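Alpha/beta hydrolase fold-3 domain protein (Sulfolobus islandicus, PDB 5LK6) probably hydrolyses carboxylic ester bonds as a thermostable lipase or carboxylesterase of the alpha/beta hydrolase fold. Local coordinates at residues A[15-21]-A[197-202]; A[36-40]-A[279-283]. Residue numbers count along the deposited sequence, not the author numbering.

Interaction 1 (A[15-21]-A[197-202]); sequences FIVPIGK and FLTREH
In this alpha/beta hydrolase, an N-terminal loop between helices 5-12 and 24-36 packs on the start of helix 200-210. The two helices precede the central sheet and, with helix 200-210, fit the cap region of related esterases. The backbone of 15-19 is mostly extended, with an inverse gamma turn centred on Pro-18. A type II turn from Pro-18 to Lys-21 overlaps it, with Gly-20 at positive phi. Thr-199 is the N-cap: His-202 N donates to Thr-199 OG1 at 2.9 Å. Ile-16 lies across from Phe-197 (CA atoms 6.3 Å apart), and Ile-19 across from His-202 (CA atoms 5.7 Å apart).

Apolar contacts centre on Phe-197, a t rotamer. Its ring and that of Phe-15 (also t) are nearly parallel, at 23°, but slid apart, with centroids 5.2 Å apart. Val-17 CG2 is 4.0 Å from Phe-197 CZ. The CA-to-CB bond of Leu-198 points away from 15-21, and its side chain touches Asp-244 and His-274, members of a probable Ser-His-Asp triad.

A CH-pi contact joins the turn to the helix: Ile-19 CB sits over one face of the His-202 ring, 3.6 Å from its centroid.

Polar links are few. Lys-21 NZ and Glu-201 OE1 form a long salt bridge of 3.7 Å between two exposed side chains. A water bridges the backbones, accepting from Val-17 N at 3.1 Å and donating to Phe-197 O at 2.7 Å.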
ATOM      1  N   PHE A  15     -19.663 -13.918 -10.734  1.00 36.23           N
ATOM      2  CA  PHE A  15     -18.308 -14.302 -10.273  1.00 36.11           C
ATOM      3  C   PHE A  15     -18.366 -14.757  -8.786  1.00 33.90           C
ATOM      4  O   PHE A  15     -18.673 -13.967  -7.871  1.00 31.80           O
ATOM      5  CB  PHE A  15     -17.364 -13.129 -10.494  1.00 34.38           C
ATOM      6  CG  PHE A  15     -15.952 -13.358 -10.098  1.00 33.73           C
ATOM      7  CD1 PHE A  15     -15.037 -13.865 -11.025  1.00 35.88           C
ATOM      8  CD2 PHE A  15     -15.493 -12.933  -8.862  1.00 34.75           C
ATOM      9  CE1 PHE A  15     -13.710 -14.041 -10.683  1.00 36.20           C
ATOM     10  CE2 PHE A  15     -14.162 -13.082  -8.502  1.00 34.52           C
ATOM     11  CZ  PHE A  15     -13.271 -13.643  -9.402  1.00 38.54           C
ATOM     12  N   ILE A  16     -18.124 -16.056  -8.581  1.00 30.61           N
ATOM     13  CA  ILE A  16     -18.339 -16.704  -7.304  1.00 30.60           C
ATOM     14  C   ILE A  16     -17.630 -18.048  -7.233  1.00 29.54           C
ATOM     15  O   ILE A  16     -17.447 -18.754  -8.234  1.00 29.05           O
ATOM     16  CB  ILE A  16     -19.877 -16.906  -7.028  1.00 33.37           C
ATOM     17  CG1 ILE A  16     -20.192 -17.030  -5.487  1.00 34.65           C
ATOM     18  CG2 ILE A  16     -20.455 -18.057  -7.894  1.00 31.70           C
ATOM     19  CD1 ILE A  16     -19.738 -15.895  -4.524  1.00 32.87           C
ATOM     20  N   VAL A  17     -17.263 -18.416  -6.023  1.00 29.52           N
ATOM     21  CA  VAL A  17     -16.919 -19.790  -5.737  1.00 29.59           C
ATOM     22  C   VAL A  17     -18.014 -20.293  -4.795  1.00 28.57           C
ATOM     23  O   VAL A  17     -18.109 -19.802  -3.658  1.00 29.31           O
ATOM     24  CB  VAL A  17     -15.537 -19.914  -5.104  1.00 29.81           C
ATOM     25  CG1 VAL A  17     -15.224 -21.375  -4.891  1.00 30.63           C
ATOM     26  CG2 VAL A  17     -14.490 -19.268  -5.990  1.00 30.10           C
ATOM     27  N   PRO A  18     -18.852 -21.251  -5.268  1.00 26.39           N
ATOM     28  CA  PRO A  18     -20.061 -21.696  -4.502  1.00 23.18           C
ATOM     29  C   PRO A  18     -19.774 -22.614  -3.320  1.00 23.28           C
ATOM     30  O   PRO A  18     -20.341 -23.697  -3.255  1.00 24.90           O
ATOM     31  CB  PRO A  18     -20.899 -22.422  -5.563  1.00 21.85           C
ATOM     32  CG  PRO A  18     -19.862 -22.953  -6.541  1.00 23.57           C
ATOM     33  CD  PRO A  18     -18.706 -21.979  -6.562  1.00 23.89           C
ATOM     34  N   ILE A  19     -18.929 -22.160  -2.393  1.00 23.99           N
ATOM     35  CA  ILE A  19     -18.526 -22.873  -1.169  1.00 23.55           C
ATOM     36  C   ILE A  19     -19.756 -23.271  -0.362  1.00 24.47           C
ATOM     37  O   ILE A  19     -20.670 -22.461  -0.162  1.00 23.26           O
ATOM     38  CB  ILE A  19     -17.690 -21.939  -0.259  1.00 24.38           C
ATOM     39  CG1 ILE A  19     -16.385 -21.485  -0.917  1.00 26.00           C
ATOM     40  CG2 ILE A  19     -17.395 -22.551   1.099  1.00 23.85           C
ATOM     41  CD1 ILE A  19     -15.575 -22.611  -1.465  1.00 26.93           C
ATOM     42  N   GLY A  20     -19.790 -24.519   0.091  1.00 25.49           N
ATOM     43  CA  GLY A  20     -20.958 -25.034   0.793  1.00 25.99           C
ATOM     44  C   GLY A  20     -22.229 -25.280  -0.024  1.00 26.99           C
ATOM     45  O   GLY A  20     -23.196 -25.674   0.577  1.00 24.32           O
ATOM     46  N   LYS A  21     -22.257 -25.027  -1.348  1.00 29.97           N
ATOM     47  CA  LYS A  21     -23.394 -25.363  -2.243  1.00 33.33           C
ATOM     48  C   LYS A  21     -22.981 -26.342  -3.330  1.00 32.70           C
ATOM     49  O   LYS A  21     -23.741 -26.604  -4.249  1.00 41.45           O
ATOM     50  CB  LYS A  21     -23.981 -24.115  -2.966  1.00 37.89           C
ATOM     51  CG  LYS A  21     -24.421 -22.934  -2.094  1.00 46.87           C
ATOM     52  CD  LYS A  21     -25.549 -23.310  -1.122  1.00 55.78           C
ATOM     53  CE  LYS A  21     -25.889 -22.172  -0.160  1.00 60.75           C
ATOM     54  NZ  LYS A  21     -26.523 -22.745   1.063  1.00 58.25           N
ATOM     55  N   PHE A 197     -18.274 -11.806  -1.889  1.00 19.97           N
ATOM     56  CA  PHE A 197     -17.469 -12.857  -2.423  1.00 19.38           C
ATOM     57  C   PHE A 197     -17.084 -13.865  -1.354  1.00 18.93           C
ATOM     58  O   PHE A 197     -17.361 -15.030  -1.513  1.00 21.76           O
ATOM     59  CB  PHE A 197     -16.292 -12.310  -3.219  1.00 21.04           C
ATOM     60  CG  PHE A 197     -15.495 -13.377  -3.943  1.00 22.92           C
ATOM     61  CD1 PHE A 197     -15.943 -13.915  -5.141  1.00 23.27           C
ATOM     62  CD2 PHE A 197     -14.282 -13.836  -3.421  1.00 23.48           C
ATOM     63  CE1 PHE A 197     -15.205 -14.877  -5.788  1.00 23.37           C
ATOM     64  CE2 PHE A 197     -13.559 -14.814  -4.076  1.00 24.02           C
ATOM     65  CZ  PHE A 197     -14.026 -15.347  -5.244  1.00 23.40           C
ATOM     66  N   LEU A 198     -16.409 -13.454  -0.299  1.00 18.00           N
ATOM     67  CA  LEU A 198     -16.232 -14.289   0.872  1.00 16.94           C
ATOM     68  C   LEU A 198     -17.391 -13.938   1.822  1.00 17.50           C
ATOM     69  O   LEU A 198     -17.607 -12.767   2.134  1.00 17.88           O
ATOM     70  CB  LEU A 198     -14.855 -14.099   1.530  1.00 15.81           C
ATOM     71  CG  LEU A 198     -14.653 -14.783   2.887  1.00 15.14           C
ATOM     72  CD1 LEU A 198     -14.627 -16.288   2.712  1.00 14.68           C
ATOM     73  CD2 LEU A 198     -13.401 -14.317   3.615  1.00 15.67           C
ATOM     74  N   THR A 199     -18.123 -14.972   2.255  1.00 17.84           N
ATOM     75  CA  THR A 199     -19.289 -14.855   3.129  1.00 18.82           C
ATOM     76  C   THR A 199     -19.095 -15.534   4.443  1.00 19.75           C
ATOM     77  O   THR A 199     -18.254 -16.420   4.573  1.00 20.31           O
ATOM     78  CB  THR A 199     -20.550 -15.494   2.490  1.00 18.79           C
ATOM     79  OG1 THR A 199     -20.456 -16.930   2.431  1.00 17.55           O
ATOM     80  CG2 THR A 199     -20.753 -14.947   1.140  1.00 18.27           C
ATOM     81  N   ARG A 200     -19.905 -15.133   5.408  1.00 22.68           N
ATOM     82  CA  ARG A 200     -19.885 -15.760   6.709  1.00 26.76           C
ATOM     83  C   ARG A 200     -20.165 -17.279   6.549  1.00 24.69           C
ATOM     84  O   ARG A 200     -19.498 -18.084   7.187  1.00 23.39           O
ATOM     85  CB  ARG A 200     -20.889 -15.108   7.656  1.00 31.00           C
ATOM     86  CG  ARG A 200     -20.593 -15.231   9.150  1.00 37.37           C
ATOM     87  CD  ARG A 200     -21.910 -15.185   9.903  1.00 49.45           C
ATOM     88  NE  ARG A 200     -21.831 -14.607  11.261  1.00 62.76           N
ATOM     89  CZ  ARG A 200     -22.416 -13.463  11.692  1.00 70.70           C
ATOM     90  NH1 ARG A 200     -23.158 -12.633  10.877  1.00 62.88           N
ATOM     91  NH2 ARG A 200     -22.249 -13.150  12.993  1.00 70.41           N
ATOM     92  N   GLU A 201     -21.112 -17.659   5.689  1.00 24.86           N
ATOM     93  CA  GLU A 201     -21.396 -19.063   5.446  1.00 26.41           C
ATOM     94  C   GLU A 201     -20.146 -19.747   4.937  1.00 21.97           C
ATOM     95  O   GLU A 201     -19.900 -20.885   5.328  1.00 18.19           O
ATOM     96  CB  GLU A 201     -22.560 -19.277   4.465  1.00 32.63           C
ATOM     97  CG  GLU A 201     -23.887 -19.429   5.175  1.00 44.85           C
ATOM     98  CD  GLU A 201     -25.082 -19.573   4.234  1.00 53.81           C
ATOM     99  OE1 GLU A 201     -24.895 -20.199   3.137  1.00 50.28           O
ATOM    100  OE2 GLU A 201     -26.188 -19.058   4.640  1.00 55.42           O
ATOM    101  N   HIS A 202     -19.363 -19.070   4.075  1.00 19.74           N
ATOM    102  CA  HIS A 202     -18.149 -19.695   3.605  1.00 19.72           C
ATOM    103  C   HIS A 202     -17.190 -19.933   4.789  1.00 20.10           C
ATOM    104  O   HIS A 202     -16.607 -21.004   4.937  1.00 18.86           O
ATOM    105  CB  HIS A 202     -17.396 -18.926   2.562  1.00 19.35           C
ATOM    106  CG  HIS A 202     -18.104 -18.681   1.280  1.00 20.20           C
ATOM    107  ND1 HIS A 202     -19.324 -19.235   0.944  1.00 21.62           N
ATOM    108  CD2 HIS A 202     -17.756 -17.890   0.246  1.00 20.48           C
ATOM    109  CE1 HIS A 202     -19.711 -18.774  -0.231  1.00 20.68           C
ATOM    110  NE2 HIS A 202     -18.776 -17.958  -0.673  1.00 21.76           N
TER
HETATM  111  O   HOH W   1     -16.754 -16.822  -3.395  1.00 37.25           O

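Interaction 2 (A[36-40]-A[279-283]); sequences SAAPK and FFPLI
Neither segment forms a regular helix or strand. Ser-36 and Ala-37 have helical phi/psi values. From Ala-38 the chain is extended, with psi of 139° there and 160° at Pro-39. In 279-283, residues 280-282 have helical angles and make a compact bend. Ile-283 N donates to Phe-279 O at 2.9 Å, and Leu-282 N makes a weak bond to the same oxygen at 3.0 Å. The segments come nearest at Ala-38 and Pro-281, with CA atoms 6.1 Å apart.

This is a small loop-to-loop contact of the alpha/beta hydrolase fold, its centre about 17 Å from the centre of the chain, burying 151 Å². It joins the link from helix 24-36 to strand 46-52 with the turn that leads into the C-terminal helix 285-302. Phe-280 also rests on Arg-287 and Ile-290 of that helix, while Ala-38 touches Pro-92 of helix 91-101.

The contact is apolar. Ala-38 points its methyl group toward the bend, and Ala-38 CB lies 3.6 Å from Pro-281 CG and 3.8 Å from Phe-280 CZ. The p rotamer of Phe-280 brings the end of its ring near this methyl group. Pro-39 lies alongside, with Pro-39 CD 4.1 Å from Pro-281 CG. The carbonyl of Pro-39 meets the ring edge: Pro-39 O is 4.1 Å from Phe-280 CZ.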
ATOM      1  N   SER A  36      -6.519 -19.605 -12.654  1.00 36.99           N
ATOM      2  CA  SER A  36      -5.777 -19.878 -13.932  1.00 39.15           C
ATOM      3  C   SER A  36      -6.013 -18.875 -15.040  1.00 37.23           C
ATOM      4  O   SER A  36      -5.219 -18.793 -15.931  1.00 46.73           O
ATOM      5  CB  SER A  36      -6.165 -21.244 -14.515  1.00 37.50           C
ATOM      6  OG  SER A  36      -5.745 -22.217 -13.579  1.00 43.23           O
ATOM      7  N   ALA A  37      -7.111 -18.141 -15.020  1.00 34.09           N
ATOM      8  CA  ALA A  37      -7.307 -17.047 -15.962  1.00 33.79           C
ATOM      9  C   ALA A  37      -6.184 -15.995 -15.956  1.00 32.82           C
ATOM     10  O   ALA A  37      -6.048 -15.251 -16.888  1.00 39.58           O
ATOM     11  CB  ALA A  37      -8.659 -16.352 -15.702  1.00 31.20           C
ATOM     12  N   ALA A  38      -5.433 -15.870 -14.884  1.00 34.75           N
ATOM     13  CA  ALA A  38      -4.304 -14.943 -14.865  1.00 37.01           C
ATOM     14  C   ALA A  38      -3.150 -15.452 -15.764  1.00 35.89           C
ATOM     15  O   ALA A  38      -2.854 -16.615 -15.769  1.00 36.77           O
ATOM     16  CB  ALA A  38      -3.827 -14.673 -13.427  1.00 34.19           C
ATOM     17  N   PRO A  39      -2.504 -14.563 -16.517  1.00 38.49           N
ATOM     18  CA  PRO A  39      -1.255 -14.963 -17.149  1.00 38.60           C
ATOM     19  C   PRO A  39      -0.122 -15.278 -16.146  1.00 37.45           C
ATOM     20  O   PRO A  39      -0.126 -14.849 -14.987  1.00 31.33           O
ATOM     21  CB  PRO A  39      -0.888 -13.712 -17.947  1.00 40.28           C
ATOM     22  CG  PRO A  39      -1.376 -12.589 -17.056  1.00 42.31           C
ATOM     23  CD  PRO A  39      -2.751 -13.116 -16.725  1.00 42.95           C
ATOM     24  N   LYS A  40       0.856 -16.015 -16.642  1.00 40.48           N
ATOM     25  CA  LYS A  40       2.037 -16.407 -15.886  1.00 43.11           C
ATOM     26  C   LYS A  40       3.261 -15.622 -16.370  1.00 41.05           C
ATOM     27  O   LYS A  40       3.789 -15.945 -17.407  1.00 36.38           O
ATOM     28  CB  LYS A  40       2.278 -17.897 -16.140  1.00 43.11           C
ATOM     29  CG  LYS A  40       1.155 -18.761 -15.627  1.00 44.46           C
ATOM     30  CD  LYS A  40       1.416 -20.228 -15.823  1.00 41.58           C
ATOM     31  CE  LYS A  40       0.224 -21.014 -15.338  1.00 43.50           C
ATOM     32  NZ  LYS A  40       0.675 -22.391 -14.998  1.00 45.52           N
ATOM     33  N   PHE A 279      -7.029 -12.399  -8.301  1.00 24.60           N
ATOM     34  CA  PHE A 279      -7.735 -11.932  -9.490  1.00 23.82           C
ATOM     35  C   PHE A 279      -7.202 -10.606  -9.940  1.00 22.83           C
ATOM     36  O   PHE A 279      -7.951  -9.748 -10.459  1.00 22.06           O
ATOM     37  CB  PHE A 279      -9.230 -11.894  -9.226  1.00 24.05           C
ATOM     38  CG  PHE A 279      -9.691 -13.109  -8.554  1.00 25.29           C
ATOM     39  CD1 PHE A 279      -9.544 -14.308  -9.168  1.00 26.45           C
ATOM     40  CD2 PHE A 279     -10.144 -13.080  -7.225  1.00 26.81           C
ATOM     41  CE1 PHE A 279      -9.906 -15.490  -8.493  1.00 29.09           C
ATOM     42  CE2 PHE A 279     -10.521 -14.239  -6.556  1.00 26.29           C
ATOM     43  CZ  PHE A 279     -10.402 -15.450  -7.194  1.00 26.48           C
ATOM     44  N   PHE A 280      -5.881 -10.483  -9.841  1.00 22.70           N
ATOM     45  CA  PHE A 280      -5.204  -9.244 -10.231  1.00 25.17           C
ATOM     46  C   PHE A 280      -5.452  -8.767 -11.669  1.00 26.41           C
ATOM     47  O   PHE A 280      -5.430  -7.584 -11.876  1.00 28.24           O
ATOM     48  CB  PHE A 280      -3.702  -9.271  -9.898  1.00 25.63           C
ATOM     49  CG  PHE A 280      -2.892 -10.288 -10.687  1.00 25.73           C
ATOM     50  CD1 PHE A 280      -2.426  -9.987 -11.965  1.00 27.05           C
ATOM     51  CD2 PHE A 280      -2.536 -11.510 -10.121  1.00 24.13           C
ATOM     52  CE1 PHE A 280      -1.656 -10.919 -12.673  1.00 26.84           C
ATOM     53  CE2 PHE A 280      -1.780 -12.437 -10.810  1.00 25.39           C
ATOM     54  CZ  PHE A 280      -1.345 -12.148 -12.093  1.00 26.59           C
ATOM     55  N   PRO A 281      -5.716  -9.667 -12.651  1.00 30.04           N
ATOM     56  CA  PRO A 281      -6.027  -9.138 -13.988  1.00 30.85           C
ATOM     57  C   PRO A 281      -7.348  -8.412 -14.092  1.00 30.74           C
ATOM     58  O   PRO A 281      -7.465  -7.509 -14.884  1.00 33.69           O
ATOM     59  CB  PRO A 281      -6.044 -10.382 -14.891  1.00 31.53           C
ATOM     60  CG  PRO A 281      -5.398 -11.455 -14.117  1.00 30.20           C
ATOM     61  CD  PRO A 281      -5.677 -11.141 -12.676  1.00 31.03           C
ATOM     62  N   LEU A 282      -8.330  -8.814 -13.305  1.00 31.71           N
ATOM     63  CA  LEU A 282      -9.638  -8.160 -13.266  1.00 30.71           C
ATOM     64  C   LEU A 282      -9.718  -7.029 -12.235  1.00 29.58           C
ATOM     65  O   LEU A 282     -10.584  -6.208 -12.294  1.00 28.45           O
ATOM     66  CB  LEU A 282     -10.690  -9.208 -12.879  1.00 33.04           C
ATOM     67  CG  LEU A 282     -11.417 -10.072 -13.913  1.00 35.67           C
ATOM     68  CD1 LEU A 282     -10.692 -10.138 -15.252  1.00 35.82           C
ATOM     69  CD2 LEU A 282     -11.696 -11.470 -13.331  1.00 35.21           C
ATOM     70  N   ILE A 283      -8.868  -7.053 -11.228  1.00 29.95           N
ATOM     71  CA  ILE A 283      -8.948  -6.119 -10.103  1.00 27.95           C
ATOM     72  C   ILE A 283      -7.553  -5.507 -10.002  1.00 26.73           C
ATOM     73  O   ILE A 283      -6.683  -6.054  -9.320  1.00 25.41           O
ATOM     74  CB  ILE A 283      -9.360  -6.889  -8.805  1.00 25.28           C
ATOM     75  CG1 ILE A 283     -10.716  -7.532  -8.985  1.00 25.23           C
ATOM     76  CG2 ILE A 283      -9.416  -5.970  -7.618  1.00 25.08           C
ATOM     77  CD1 ILE A 283     -11.250  -8.259  -7.755  1.00 26.55           C
TER

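The two interactions lie about 19 Å apart, centre to centre. Their segments alternate along the chain: 15-21, 36-40, 197-202, 279-283. Helix 24-36 runs between the two N-terminal segments and carries the chain from interaction 1 to interaction 2. Three phenylalanines connect the sites. Phe-279 meets Phe-15 edge-to-face, with Phe-15 CZ 3.7 Å from Phe-279 CG. Phe-197 CZ is 3.9 Å from Phe-279 CE2. Phe-279 and Phe-15 also both rest on Leu-34 of helix 24-36. The N-terminal region is thus tied both to the start of helix 200-210 and to the turn before the C-terminal helix.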